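Genome polyprotein (Rhinovirus C, PDB 6KU8) includes the 3C cysteine protease described here, a chymotrypsin-like enzyme that probably cleaves the viral polyprotein and is bound to the inhibitor rupintrivir. Local coordinates at residues A[23-29]-A[41-46]; A[30-36]-A[84-90]; A[57-63]-A[75-81]; A[145-151]-A[163-167]. All coordinates share one frame. Residue numbers count along the deposited sequence, not the author numbering.

The chain illustrates how a two-barrel protease is tied together by short loops and strand pairings. From the N terminus, strand 26-34 serves two contacts in turn. Interaction 1 (23-29 with 41-46) closes the hairpin of strands 26-34 and 37-41 beside the inhibitor; interaction 2 (30-36 with 84-90) starts before that hairpin has closed, so the two cross, and it brings the segment after the first barrel back onto the far part of the same strand. Nested inside interaction 2, interaction 3 (57-63 with 75-81) pairs two strands of that barrel. Interaction 4 (145-151 with 163-167) follows within the second half. It and interaction 1 line the inhibitor site; away from it, N29 is hydrogen-bonded to C150 and G151.

Interaction 1: A[23-29]-A[41-46]; sequences TSKGEFN and PTHAEC. With AG7 (4-{2-(4-fluoro-benzyl)-6-methyl-5-[(5-methyl-isoxazole-3-carbonyl)-amino]-4-oxo-heptanoylamino}-5-(2-oxo-pyrrolidin-3-yl)-pentanoic acid ethyl ester), chain B.
T23 OG1 (chi1 p) donates to A44 O at 2.7 Å and accepts from K25 N at 2.9 Å, so one hydroxyl closes an ST turn and binds the facing segment. A type I turn from T23 to G26 reverses the chain, with G26 N to T23 O 2.9 Å and T23 N to G26 O 3.0 Å; strand 26-29 follows. Segment 42-44 forms a 3-10 turn, A44 N donating to P41 O at 3.0 Å. CA atoms of K25 and A44 lie 5.6 Å apart. A water joins S24 OG (2.8 Å) to E45 O (3.1 Å). F28 (chi1 m) fills the space between: A44 CB sits over its face, 3.5 Å from the centroid, a CH-pi contact; F28 CD2 meets P41 CG at 4.1 Å, and H43 NE2 lies at its edge, 3.6 Å from F28 CE2. H43 (chi1 p) bonds through ND1 to E74, sets a ring face against the inhibitor's fluorobenzyl group and touches C150, consistent with the Cys-His-Glu catalytic triad of enterovirus 3C proteases.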
# COMPACT_ATOMS: atom_id res chain seq x y z
N THR A 23 6.22 -6.14 -11.75
CA THR A 23 7.57 -6.64 -11.52
C THR A 23 7.59 -8.14 -11.80
O THR A 23 6.57 -8.74 -12.15
CB THR A 23 8.07 -6.35 -10.09
OG1 THR A 23 7.50 -7.30 -9.17
CG2 THR A 23 7.70 -4.93 -9.66
N SER A 24 8.76 -8.75 -11.62
CA SER A 24 8.83 -10.20 -11.74
C SER A 24 7.93 -10.89 -10.72
O SER A 24 7.58 -12.06 -10.92
CB SER A 24 10.28 -10.67 -11.57
OG SER A 24 10.80 -10.26 -10.32
N LYS A 25 7.53 -10.20 -9.66
CA LYS A 25 6.61 -10.78 -8.68
C LYS A 25 5.14 -10.61 -9.07
O LYS A 25 4.26 -10.96 -8.27
CB LYS A 25 6.85 -10.17 -7.29
CG LYS A 25 8.30 -10.25 -6.81
CD LYS A 25 9.02 -11.44 -7.43
CE LYS A 25 9.72 -12.28 -6.38
NZ LYS A 25 8.72 -13.07 -5.61
N GLY A 26 4.86 -10.09 -10.26
CA GLY A 26 3.50 -9.90 -10.71
C GLY A 26 3.06 -8.45 -10.67
O GLY A 26 3.86 -7.52 -10.61
N GLU A 27 1.74 -8.28 -10.69
CA GLU A 27 1.10 -6.97 -10.72
C GLU A 27 0.73 -6.53 -9.30
O GLU A 27 0.15 -7.31 -8.54
CB GLU A 27 -0.16 -6.98 -11.59
CG GLU A 27 0.09 -6.89 -13.08
CD GLU A 27 -1.20 -6.70 -13.86
OE1 GLU A 27 -2.30 -6.95 -13.31
OE2 GLU A 27 -1.11 -6.27 -15.02
N PHE A 28 1.06 -5.29 -8.97
CA PHE A 28 0.75 -4.70 -7.68
C PHE A 28 0.06 -3.37 -7.91
O PHE A 28 0.19 -2.77 -8.98
CB PHE A 28 2.00 -4.47 -6.83
CG PHE A 28 2.77 -5.72 -6.53
CD1 PHE A 28 3.62 -6.27 -7.48
CD2 PHE A 28 2.65 -6.35 -5.29
CE1 PHE A 28 4.32 -7.44 -7.21
CE2 PHE A 28 3.36 -7.50 -5.01
CZ PHE A 28 4.19 -8.05 -5.96
N ASN A 29 -0.66 -2.91 -6.89
CA ASN A 29 -1.16 -1.54 -6.86
C ASN A 29 -0.09 -0.64 -6.26
O ASN A 29 0.50 -0.97 -5.23
CB ASN A 29 -2.45 -1.41 -6.06
CG ASN A 29 -2.98 -0.00 -6.06
OD1 ASN A 29 -3.26 0.56 -7.11
ND2 ASN A 29 -3.11 0.58 -4.88
N PRO A 41 4.56 -2.35 -2.05
CA PRO A 41 4.98 -3.38 -1.10
C PRO A 41 6.44 -3.75 -1.33
O PRO A 41 6.90 -3.87 -2.47
CB PRO A 41 4.02 -4.54 -1.39
CG PRO A 41 2.81 -3.86 -2.09
CD PRO A 41 3.47 -2.82 -2.93
N THR A 42 7.18 -3.90 -0.23
CA THR A 42 8.60 -4.24 -0.34
C THR A 42 8.81 -5.55 -1.09
O THR A 42 9.76 -5.68 -1.87
CB THR A 42 9.23 -4.32 1.05
OG1 THR A 42 9.15 -3.04 1.67
CG2 THR A 42 10.71 -4.74 0.95
N HIS A 43 7.92 -6.53 -0.89
CA HIS A 43 8.11 -7.82 -1.55
C HIS A 43 7.77 -7.79 -3.04
O HIS A 43 7.89 -8.83 -3.70
CB HIS A 43 7.28 -8.91 -0.85
CG HIS A 43 5.80 -8.77 -1.03
ND1 HIS A 43 4.97 -8.22 -0.08
CD2 HIS A 43 4.99 -9.13 -2.06
CE1 HIS A 43 3.72 -8.24 -0.51
NE2 HIS A 43 3.70 -8.79 -1.71
N ALA A 44 7.34 -6.66 -3.59
CA ALA A 44 7.28 -6.54 -5.04
C ALA A 44 8.68 -6.49 -5.65
O ALA A 44 8.83 -6.74 -6.85
CB ALA A 44 6.48 -5.29 -5.45
N GLU A 45 9.69 -6.18 -4.85
CA GLU A 45 11.10 -6.20 -5.26
C GLU A 45 11.36 -5.31 -6.47
O GLU A 45 11.96 -5.73 -7.47
CB GLU A 45 11.56 -7.64 -5.53
CG GLU A 45 11.63 -8.48 -4.26
CD GLU A 45 11.97 -9.93 -4.54
OE1 GLU A 45 12.53 -10.21 -5.63
OE2 GLU A 45 11.68 -10.79 -3.67
N CYS A 46 10.92 -4.06 -6.38
CA CYS A 46 11.11 -3.13 -7.49
C CYS A 46 12.60 -2.90 -7.75
O CYS A 46 13.41 -2.87 -6.82
CB CYS A 46 10.41 -1.81 -7.20
SG CYS A 46 8.60 -1.97 -7.02
C01 AG7 B . 1.92 -13.96 2.01
C02 AG7 B . 3.01 -13.51 1.06
O03 AG7 B . 0.84 -13.45 2.12
C04 AG7 B . 2.86 -12.09 0.52
C05 AG7 B . 4.24 -11.77 -0.02
C06 AG7 B . 5.19 -11.36 1.11
C07 AG7 B . 4.81 -10.38 2.01
C08 AG7 B . 5.66 -10.01 3.04
C09 AG7 B . 6.90 -10.62 3.18
C10 AG7 B . 7.29 -11.60 2.28
C11 AG7 B . 6.44 -11.97 1.25
N12 AG7 B . 0.73 -11.17 -0.70
C13 AG7 B . -0.30 -11.42 -1.72
C14 AG7 B . -1.61 -11.28 -0.97
C15 AG7 B . -1.83 -12.53 -0.04
C16 AG7 B . -3.37 -12.54 0.45
N17 AG7 B . -3.81 -13.79 0.44
O18 AG7 B . -3.99 -11.58 0.76
C19 AG7 B . -0.31 -10.60 -3.02
C20 AG7 B . 1.11 -10.20 -3.43
C21 AG7 B . 1.38 -11.27 -4.46
O22 AG7 B . 2.64 -11.86 -4.58
O23 AG7 B . 0.48 -11.63 -5.13
C47 AG7 B . 1.76 -12.18 -0.54
O48 AG7 B . 1.72 -13.13 -1.25
C50 AG7 B . 2.65 -12.86 -5.55
C53 AG7 B . 4.10 -13.20 -5.87
C57 AG7 B . 2.38 -15.15 2.81
N58 AG7 B . 1.45 -15.43 3.83
C59 AG7 B . 1.94 -15.93 5.07
O60 AG7 B . 3.08 -16.13 5.36
C78 AG7 B . 2.46 -16.41 1.94
C81 AG7 B . 3.12 -17.60 2.64
F1 AG7 B . 7.73 -10.24 4.20
C82 AG7 B . 1.05 -16.78 1.47
C83 AG7 B . -2.69 -14.71 -0.03
C84 AG7 B . -1.64 -13.70 -0.68
C1 AG7 B . 0.79 -16.19 5.96
O HOH W 1 11.34 -7.56 -9.85

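Interaction 2: A[30-36]-A[84-90]; sequences MLGIHDN and EKFRDIR
Where strand 26-34 of the first beta-barrel ends in a classic beta bulge at I33 and H34, the irregular segment 84-90 lies along it, with CA atoms of H34 and D88 4.2 Å apart. M30 starts the contact, its CE 3.8 Å from F86 CZ. L31 CD1 comes within 4.0 Å of I89 CD1. At G32 the lack of a side chain matters: its CA sits over the F86 ring, 3.5 Å from the centroid, where a CB would clash. I33 O accepts from I89 N at 3.0 Å, and I33 CD1 packs 4.1 Å from I89 CD1. F86 (chi1 m) and I89 (chi1 p) also touch N17 of helix 8-17. H34 (chi1 p) donates from ND1 to D35 OD2 at 2.6 Å. D35, with positive phi (48°), accepts from F86 N through its O at 2.8 Å, while a water links D35 N (2.9 Å) to F86 O (2.6 Å). D88 OD1 accepts from R90 N at 3.0 Å, an Asx turn, and D88 OD2 forms a salt bridge with R90 NH2 at 2.8 Å. This orients the R90 guanidinium flat on the H34 imidazole, centres 3.6 Å apart and planes at 6°.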
# COMPACT_ATOMS: atom_id res chain seq x y z
N MET A 30 0.16 0.49 -6.92
CA MET A 30 1.07 1.51 -6.45
C MET A 30 0.27 2.74 -6.05
O MET A 30 -0.57 3.22 -6.82
CB MET A 30 2.09 1.88 -7.54
CG MET A 30 3.16 2.90 -7.08
SD MET A 30 4.08 3.64 -8.47
CE MET A 30 2.96 4.97 -8.93
N LEU A 31 0.52 3.24 -4.84
CA LEU A 31 -0.22 4.37 -4.29
C LEU A 31 0.69 5.60 -4.25
O LEU A 31 1.63 5.66 -3.46
CB LEU A 31 -0.74 4.05 -2.89
CG LEU A 31 -1.25 5.26 -2.10
CD1 LEU A 31 -2.49 5.84 -2.77
CD2 LEU A 31 -1.54 4.86 -0.66
N GLY A 32 0.40 6.59 -5.09
CA GLY A 32 1.10 7.86 -4.98
C GLY A 32 0.68 8.60 -3.72
O GLY A 32 -0.48 8.58 -3.32
N ILE A 33 1.66 9.24 -3.08
CA ILE A 33 1.45 9.92 -1.80
C ILE A 33 1.51 11.43 -1.96
O ILE A 33 0.65 12.16 -1.46
CB ILE A 33 2.48 9.44 -0.75
CG1 ILE A 33 2.47 7.91 -0.58
CG2 ILE A 33 2.24 10.15 0.60
CD1 ILE A 33 1.29 7.36 0.13
N HIS A 34 2.54 11.93 -2.65
CA HIS A 34 2.78 13.36 -2.83
C HIS A 34 3.97 13.51 -3.76
O HIS A 34 4.83 12.62 -3.82
CB HIS A 34 3.08 14.06 -1.49
CG HIS A 34 4.43 13.73 -0.93
ND1 HIS A 34 5.53 14.55 -1.11
CD2 HIS A 34 4.87 12.66 -0.22
CE1 HIS A 34 6.58 14.01 -0.52
NE2 HIS A 34 6.21 12.86 0.03
N ASP A 35 4.01 14.64 -4.47
CA ASP A 35 5.10 14.97 -5.38
C ASP A 35 5.39 13.76 -6.27
O ASP A 35 4.47 13.25 -6.93
CB ASP A 35 6.26 15.48 -4.55
CG ASP A 35 5.91 16.76 -3.81
OD1 ASP A 35 5.90 17.81 -4.48
OD2 ASP A 35 5.61 16.70 -2.60
N ASN A 36 6.62 13.26 -6.33
CA ASN A 36 6.95 12.09 -7.13
C ASN A 36 7.18 10.86 -6.27
O ASN A 36 7.88 9.94 -6.68
CB ASN A 36 8.19 12.39 -7.98
CG ASN A 36 9.40 12.73 -7.13
OD1 ASN A 36 9.28 13.33 -6.06
ND2 ASN A 36 10.59 12.33 -7.59
N GLU A 84 4.81 14.36 -13.46
CA GLU A 84 3.56 14.42 -12.72
C GLU A 84 3.81 14.51 -11.22
O GLU A 84 4.74 13.91 -10.69
CB GLU A 84 2.69 13.20 -13.02
CG GLU A 84 1.43 13.18 -12.17
CD GLU A 84 0.66 11.89 -12.25
OE1 GLU A 84 -0.38 11.78 -11.56
OE2 GLU A 84 1.11 10.97 -12.99
N LYS A 85 2.94 15.26 -10.55
CA LYS A 85 2.89 15.33 -9.10
C LYS A 85 1.64 14.63 -8.61
O LYS A 85 0.52 14.94 -9.04
CB LYS A 85 2.88 16.78 -8.61
CG LYS A 85 4.00 17.65 -9.17
CD LYS A 85 5.22 17.65 -8.26
CE LYS A 85 6.27 18.65 -8.74
NZ LYS A 85 6.78 18.31 -10.10
N PHE A 86 1.82 13.68 -7.70
CA PHE A 86 0.67 13.06 -7.07
C PHE A 86 -0.11 14.10 -6.28
O PHE A 86 0.46 15.05 -5.73
CB PHE A 86 1.13 11.91 -6.16
CG PHE A 86 1.85 10.79 -6.91
CD1 PHE A 86 1.22 10.12 -7.95
CD2 PHE A 86 3.14 10.43 -6.57
CE1 PHE A 86 1.87 9.09 -8.64
CE2 PHE A 86 3.80 9.42 -7.25
CZ PHE A 86 3.17 8.74 -8.29
N ARG A 87 -1.43 13.94 -6.25
CA ARG A 87 -2.24 14.65 -5.28
C ARG A 87 -1.74 14.33 -3.88
O ARG A 87 -1.60 13.17 -3.51
CB ARG A 87 -3.70 14.25 -5.44
CG ARG A 87 -4.65 14.84 -4.43
CD ARG A 87 -6.04 14.32 -4.73
NE ARG A 87 -6.86 14.16 -3.53
CZ ARG A 87 -7.74 13.17 -3.36
NH1 ARG A 87 -8.45 13.11 -2.25
NH2 ARG A 87 -7.90 12.23 -4.30
N ASP A 88 -1.44 15.38 -3.11
CA ASP A 88 -0.87 15.19 -1.78
C ASP A 88 -1.95 14.67 -0.84
O ASP A 88 -2.81 15.43 -0.40
CB ASP A 88 -0.28 16.49 -1.26
CG ASP A 88 0.42 16.32 0.07
OD1 ASP A 88 0.41 15.19 0.62
OD2 ASP A 88 0.98 17.31 0.58
N ILE A 89 -1.89 13.39 -0.49
CA ILE A 89 -2.91 12.79 0.37
C ILE A 89 -2.43 12.63 1.82
O ILE A 89 -3.10 11.98 2.62
CB ILE A 89 -3.38 11.45 -0.21
CG1 ILE A 89 -2.16 10.54 -0.41
CG2 ILE A 89 -4.10 11.71 -1.52
CD1 ILE A 89 -2.44 9.05 -0.40
N ARG A 90 -1.31 13.26 2.17
CA ARG A 90 -0.71 13.03 3.49
C ARG A 90 -1.64 13.43 4.63
O ARG A 90 -1.57 12.85 5.71
CB ARG A 90 0.61 13.79 3.59
CG ARG A 90 1.78 13.07 2.92
CD ARG A 90 3.05 13.93 2.94
NE ARG A 90 2.93 15.11 2.09
CZ ARG A 90 3.95 15.90 1.77
NH1 ARG A 90 5.17 15.62 2.23
NH2 ARG A 90 3.76 16.96 0.99
O HOH W 2 1.84 16.45 -4.05
O HOH W 3 4.99 19.26 -1.21

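Interaction 3: A[57-63]-A[75-81]; sequences VRVLKQC and ITLLWLD
Two neighbouring antiparallel strands of the first barrel meet here, their pairing interrupted by a classic beta bulge in which L60 and K61 both face W79. Strand 61-63 runs at 165° to strand 75-80, their axes approaching to 4.7 Å; before the corner at L60, strand 57-59 crosses it at 119°. Pairs K61-W79 and C63-L77 are hydrogen-bonded, whereas V59-L80 and Q62-L78 are non-hydrogen-bonded pairs. W79 holds the bulge: its O accepts from L60 N at 2.7 Å and weakly from K61 N at 3.4 Å, and its N donates to K61 O at 2.8 Å. Its indole (chi1 m) shares a face with K61 and C63 and also touches C37 and N36. C63 (chi1 m) exchanges two bonds with L77, C63 N to L77 O 2.9 Å and L77 N to C63 O 2.8 Å. On the other face V59 CG2 packs 4.1 Å from L80 CD2. D81 extends the pairing through its N to R58 O, 2.9 Å, and a water bridges R58 N and D81 O. R58 (chi1 t) completes a salt bridge, NH2 to D81 OD2 3.3 Å, with both its hydrogen bonds weak. At the indole edge, C63 SG lies 3.9 Å from W79 NE1.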
# COMPACT_ATOMS: atom_id res chain seq x y z
N VAL A 57 9.61 3.32 -15.87
CA VAL A 57 9.82 4.57 -15.14
C VAL A 57 11.08 4.41 -14.30
O VAL A 57 11.20 3.44 -13.54
CB VAL A 57 8.60 4.92 -14.26
CG1 VAL A 57 8.87 6.19 -13.47
CG2 VAL A 57 7.33 5.05 -15.13
N ARG A 58 12.00 5.36 -14.42
CA ARG A 58 13.23 5.31 -13.64
C ARG A 58 12.97 5.69 -12.19
O ARG A 58 12.30 6.70 -11.92
CB ARG A 58 14.29 6.24 -14.24
CG ARG A 58 15.51 6.38 -13.36
CD ARG A 58 16.75 6.80 -14.14
NE ARG A 58 16.74 8.22 -14.48
CZ ARG A 58 17.67 9.08 -14.09
NH1 ARG A 58 18.69 8.64 -13.36
NH2 ARG A 58 17.60 10.35 -14.44
N VAL A 59 13.50 4.89 -11.27
CA VAL A 59 13.42 5.16 -9.84
C VAL A 59 14.64 5.98 -9.44
O VAL A 59 15.77 5.48 -9.49
CB VAL A 59 13.34 3.87 -9.01
CG1 VAL A 59 13.42 4.18 -7.51
CG2 VAL A 59 12.05 3.12 -9.32
N LEU A 60 14.42 7.22 -9.00
CA LEU A 60 15.54 8.07 -8.59
C LEU A 60 16.10 7.61 -7.25
O LEU A 60 17.32 7.63 -7.04
CB LEU A 60 15.09 9.52 -8.50
CG LEU A 60 14.63 10.18 -9.80
CD1 LEU A 60 14.00 11.54 -9.50
CD2 LEU A 60 15.77 10.31 -10.81
N LYS A 61 15.23 7.19 -6.33
CA LYS A 61 15.63 6.72 -5.02
C LYS A 61 14.56 5.77 -4.50
O LYS A 61 13.37 5.97 -4.75
CB LYS A 61 15.84 7.88 -4.04
CG LYS A 61 16.14 7.46 -2.60
CD LYS A 61 16.42 8.68 -1.71
CE LYS A 61 17.00 8.27 -0.35
NZ LYS A 61 17.65 9.43 0.36
N GLN A 62 15.01 4.73 -3.79
CA GLN A 62 14.14 3.73 -3.18
C GLN A 62 14.46 3.68 -1.69
O GLN A 62 15.63 3.64 -1.31
CB GLN A 62 14.35 2.37 -3.86
CG GLN A 62 13.66 1.18 -3.22
CD GLN A 62 13.72 -0.09 -4.08
OE1 GLN A 62 14.12 -0.04 -5.24
NE2 GLN A 62 13.30 -1.22 -3.51
N CYS A 63 13.43 3.74 -0.83
CA CYS A 63 13.62 3.65 0.62
C CYS A 63 12.79 2.49 1.16
O CYS A 63 11.55 2.55 1.16
CB CYS A 63 13.23 4.94 1.33
SG CYS A 63 13.96 6.43 0.64
N ILE A 75 6.68 -1.74 3.59
CA ILE A 75 6.48 -0.55 2.79
C ILE A 75 7.81 -0.08 2.21
O ILE A 75 8.79 0.12 2.94
CB ILE A 75 5.83 0.58 3.60
CG1 ILE A 75 4.38 0.23 3.92
CG2 ILE A 75 5.93 1.89 2.84
CD1 ILE A 75 3.81 1.05 5.00
N THR A 76 7.83 0.11 0.89
CA THR A 76 8.94 0.74 0.20
C THR A 76 8.45 2.02 -0.45
O THR A 76 7.38 2.03 -1.07
CB THR A 76 9.52 -0.22 -0.85
OG1 THR A 76 10.18 -1.29 -0.18
CG2 THR A 76 10.48 0.51 -1.76
N LEU A 77 9.21 3.11 -0.27
CA LEU A 77 8.95 4.37 -0.94
C LEU A 77 9.73 4.41 -2.24
O LEU A 77 10.93 4.10 -2.25
CB LEU A 77 9.35 5.58 -0.07
CG LEU A 77 8.83 5.75 1.36
CD1 LEU A 77 9.15 7.15 1.87
CD2 LEU A 77 7.34 5.49 1.44
N LEU A 78 9.08 4.79 -3.33
CA LEU A 78 9.75 5.04 -4.60
C LEU A 78 9.68 6.53 -4.91
O LEU A 78 8.59 7.12 -4.85
CB LEU A 78 9.14 4.25 -5.75
CG LEU A 78 8.96 2.75 -5.59
CD1 LEU A 78 8.26 2.21 -6.84
CD2 LEU A 78 10.30 2.07 -5.34
N TRP A 79 10.82 7.13 -5.20
CA TRP A 79 10.86 8.49 -5.73
C TRP A 79 11.11 8.35 -7.23
O TRP A 79 12.17 7.87 -7.64
CB TRP A 79 11.92 9.34 -5.05
CG TRP A 79 11.75 9.47 -3.55
CD1 TRP A 79 12.16 8.57 -2.61
CD2 TRP A 79 11.17 10.57 -2.84
NE1 TRP A 79 11.85 9.03 -1.35
CE2 TRP A 79 11.24 10.25 -1.46
CE3 TRP A 79 10.59 11.78 -3.22
CZ2 TRP A 79 10.77 11.12 -0.47
CZ3 TRP A 79 10.11 12.63 -2.24
CH2 TRP A 79 10.20 12.30 -0.88
N LEU A 80 10.13 8.75 -8.02
CA LEU A 80 10.06 8.43 -9.44
C LEU A 80 10.50 9.59 -10.31
O LEU A 80 10.27 10.76 -9.99
CB LEU A 80 8.62 8.04 -9.81
CG LEU A 80 8.09 6.88 -8.96
CD1 LEU A 80 6.58 6.72 -9.16
CD2 LEU A 80 8.81 5.62 -9.36
N ASP A 81 11.13 9.26 -11.44
CA ASP A 81 11.60 10.26 -12.39
C ASP A 81 10.48 10.58 -13.37
O ASP A 81 10.43 10.09 -14.50
CB ASP A 81 12.86 9.78 -13.10
CG ASP A 81 13.52 10.87 -13.92
OD1 ASP A 81 13.25 12.07 -13.66
OD2 ASP A 81 14.31 10.54 -14.82
O HOH W 4 11.31 7.77 -15.92
O HOH W 5 15.44 11.76 -16.64

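Interaction 4: A[145-151]-A[163-167]; sequences TKPGQCG and IHVGG. With AG7 (4-{2-(4-fluoro-benzyl)-6-methyl-5-[(5-methyl-isoxazole-3-carbonyl)-amino]-4-oxo-heptanoylamino}-5-(2-oxo-pyrrolidin-3-yl)-pentanoic acid ethyl ester), chain B.
The substrate cleft of a 3C protease, here filled by rupintrivir, shows how a loop and a strand edge can divide the recognition of one ligand. Loop 145-151 faces strand 163-167, with a classic bulge at V165 and G166. One hydrogen bond joins them, G151 N to H164 O at 2.8 Å, beside a CA-H...O contact from C150 CA to the same oxygen at 3.3 Å. A type II turn from K146 to Q149, with G148 at positive phi (94°), is braced by K146 N to Q149 OE1, 2.9 Å. T145 (chi1 p) and H164 (chi1 t) converge on the lactam carbonyl: T145 OG1 and H164 NE2 donate to AG7 O18 at 2.7 and 2.9 Å, and AG7 N17 donates to T145 O at 3.1 Å. Y141 bonds to H164 ND1. G148 N donates to ester oxygen AG7 O23 at 3.2 Å. G167 pairs with the inhibitor like a neighbouring strand, its N to AG7 O03 and its O from AG7 N58 both 3.3 Å. The C150 side chain touches H43, consistent with C150 being the catalytic nucleophile. T145 and H164 line what is probably the S1 pocket, where the lactam stands in for the P1 glutamine, as in picornaviral 3C proteases.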
# COMPACT_ATOMS: atom_id res chain seq x y z
N THR A 145 -8.67 -11.92 1.98
CA THR A 145 -7.97 -11.29 0.88
C THR A 145 -7.22 -12.35 0.06
O THR A 145 -6.87 -13.42 0.56
CB THR A 145 -6.99 -10.25 1.41
OG1 THR A 145 -6.11 -10.87 2.35
CG2 THR A 145 -7.74 -9.10 2.12
N LYS A 146 -6.95 -12.02 -1.20
CA LYS A 146 -6.46 -12.98 -2.18
C LYS A 146 -5.13 -12.55 -2.78
O LYS A 146 -4.81 -11.36 -2.82
CB LYS A 146 -7.47 -13.15 -3.32
CG LYS A 146 -8.79 -13.78 -2.89
CD LYS A 146 -9.70 -14.06 -4.07
CE LYS A 146 -10.96 -14.80 -3.63
NZ LYS A 146 -10.62 -16.10 -2.95
N PRO A 147 -4.33 -13.51 -3.26
CA PRO A 147 -3.14 -13.13 -4.04
C PRO A 147 -3.53 -12.20 -5.17
O PRO A 147 -4.60 -12.34 -5.77
CB PRO A 147 -2.62 -14.48 -4.56
CG PRO A 147 -3.15 -15.49 -3.58
CD PRO A 147 -4.47 -14.97 -3.09
N GLY A 148 -2.67 -11.22 -5.45
CA GLY A 148 -2.92 -10.22 -6.46
C GLY A 148 -3.53 -8.92 -5.93
O GLY A 148 -3.59 -7.94 -6.67
N GLN A 149 -3.96 -8.89 -4.68
CA GLN A 149 -4.51 -7.68 -4.09
C GLN A 149 -3.46 -6.86 -3.34
O GLN A 149 -3.80 -5.84 -2.75
CB GLN A 149 -5.67 -8.03 -3.17
CG GLN A 149 -6.83 -8.67 -3.91
CD GLN A 149 -7.92 -9.12 -3.00
OE1 GLN A 149 -7.72 -9.28 -1.79
NE2 GLN A 149 -9.12 -9.32 -3.56
N CYS A 150 -2.19 -7.28 -3.36
CA CYS A 150 -1.19 -6.52 -2.63
C CYS A 150 -1.03 -5.13 -3.22
O CYS A 150 -1.19 -4.91 -4.43
CB CYS A 150 0.15 -7.25 -2.61
SG CYS A 150 0.19 -8.48 -1.28
N GLY A 151 -0.66 -4.19 -2.35
CA GLY A 151 -0.64 -2.79 -2.67
C GLY A 151 -1.99 -2.13 -2.59
O GLY A 151 -2.05 -0.90 -2.47
N ILE A 163 -1.53 -0.16 3.20
CA ILE A 163 -1.54 -0.89 1.94
C ILE A 163 -1.53 -2.38 2.26
O ILE A 163 -0.88 -2.83 3.21
CB ILE A 163 -0.36 -0.50 1.02
CG1 ILE A 163 0.98 -0.89 1.67
CG2 ILE A 163 -0.48 1.00 0.63
CD1 ILE A 163 2.18 -0.77 0.73
N HIS A 164 -2.28 -3.14 1.47
CA HIS A 164 -2.42 -4.57 1.72
C HIS A 164 -1.12 -5.29 1.38
O HIS A 164 -0.56 -5.07 0.30
CB HIS A 164 -3.56 -5.14 0.87
CG HIS A 164 -3.80 -6.58 1.16
ND1 HIS A 164 -4.35 -7.00 2.34
CD2 HIS A 164 -3.48 -7.70 0.47
CE1 HIS A 164 -4.41 -8.32 2.35
NE2 HIS A 164 -3.87 -8.77 1.23
N VAL A 165 -0.65 -6.16 2.28
CA VAL A 165 0.64 -6.79 2.02
C VAL A 165 0.65 -8.31 2.24
O VAL A 165 1.59 -8.98 1.82
CB VAL A 165 1.77 -6.14 2.85
CG1 VAL A 165 2.00 -4.69 2.42
CG2 VAL A 165 1.47 -6.24 4.36
N GLY A 166 -0.38 -8.87 2.87
CA GLY A 166 -0.40 -10.32 3.01
C GLY A 166 -1.71 -10.85 3.53
O GLY A 166 -2.64 -10.10 3.84
N GLY A 167 -1.79 -12.18 3.60
CA GLY A 167 -2.97 -12.84 4.14
C GLY A 167 -2.75 -14.34 4.18
O GLY A 167 -1.75 -14.86 3.67
C01 AG7 B . 1.92 -13.96 2.01
C02 AG7 B . 3.01 -13.51 1.06
O03 AG7 B . 0.84 -13.45 2.12
C04 AG7 B . 2.86 -12.09 0.52
C05 AG7 B . 4.24 -11.77 -0.02
C06 AG7 B . 5.19 -11.36 1.11
C07 AG7 B . 4.81 -10.38 2.01
C08 AG7 B . 5.66 -10.01 3.04
C09 AG7 B . 6.90 -10.62 3.18
C10 AG7 B . 7.29 -11.60 2.28
C11 AG7 B . 6.44 -11.97 1.25
N12 AG7 B . 0.73 -11.17 -0.70
C13 AG7 B . -0.30 -11.42 -1.72
C14 AG7 B . -1.61 -11.28 -0.97
C15 AG7 B . -1.83 -12.53 -0.04
C16 AG7 B . -3.37 -12.54 0.45
N17 AG7 B . -3.81 -13.79 0.44
O18 AG7 B . -3.99 -11.58 0.76
C19 AG7 B . -0.31 -10.60 -3.02
C20 AG7 B . 1.11 -10.20 -3.43
C21 AG7 B . 1.38 -11.27 -4.46
O22 AG7 B . 2.64 -11.86 -4.58
O23 AG7 B . 0.48 -11.63 -5.13
C47 AG7 B . 1.76 -12.18 -0.54
O48 AG7 B . 1.72 -13.13 -1.25
C50 AG7 B . 2.65 -12.86 -5.55
C53 AG7 B . 4.10 -13.20 -5.87
C57 AG7 B . 2.38 -15.15 2.81
N58 AG7 B . 1.45 -15.43 3.83
C59 AG7 B . 1.94 -15.93 5.07
O60 AG7 B . 3.08 -16.13 5.36
C78 AG7 B . 2.46 -16.41 1.94
C81 AG7 B . 3.12 -17.60 2.64
F1 AG7 B . 7.73 -10.24 4.20
C82 AG7 B . 1.05 -16.78 1.47
C83 AG7 B . -2.69 -14.71 -0.03
C84 AG7 B . -1.64 -13.70 -0.68
C1 AG7 B . 0.79 -16.19 5.96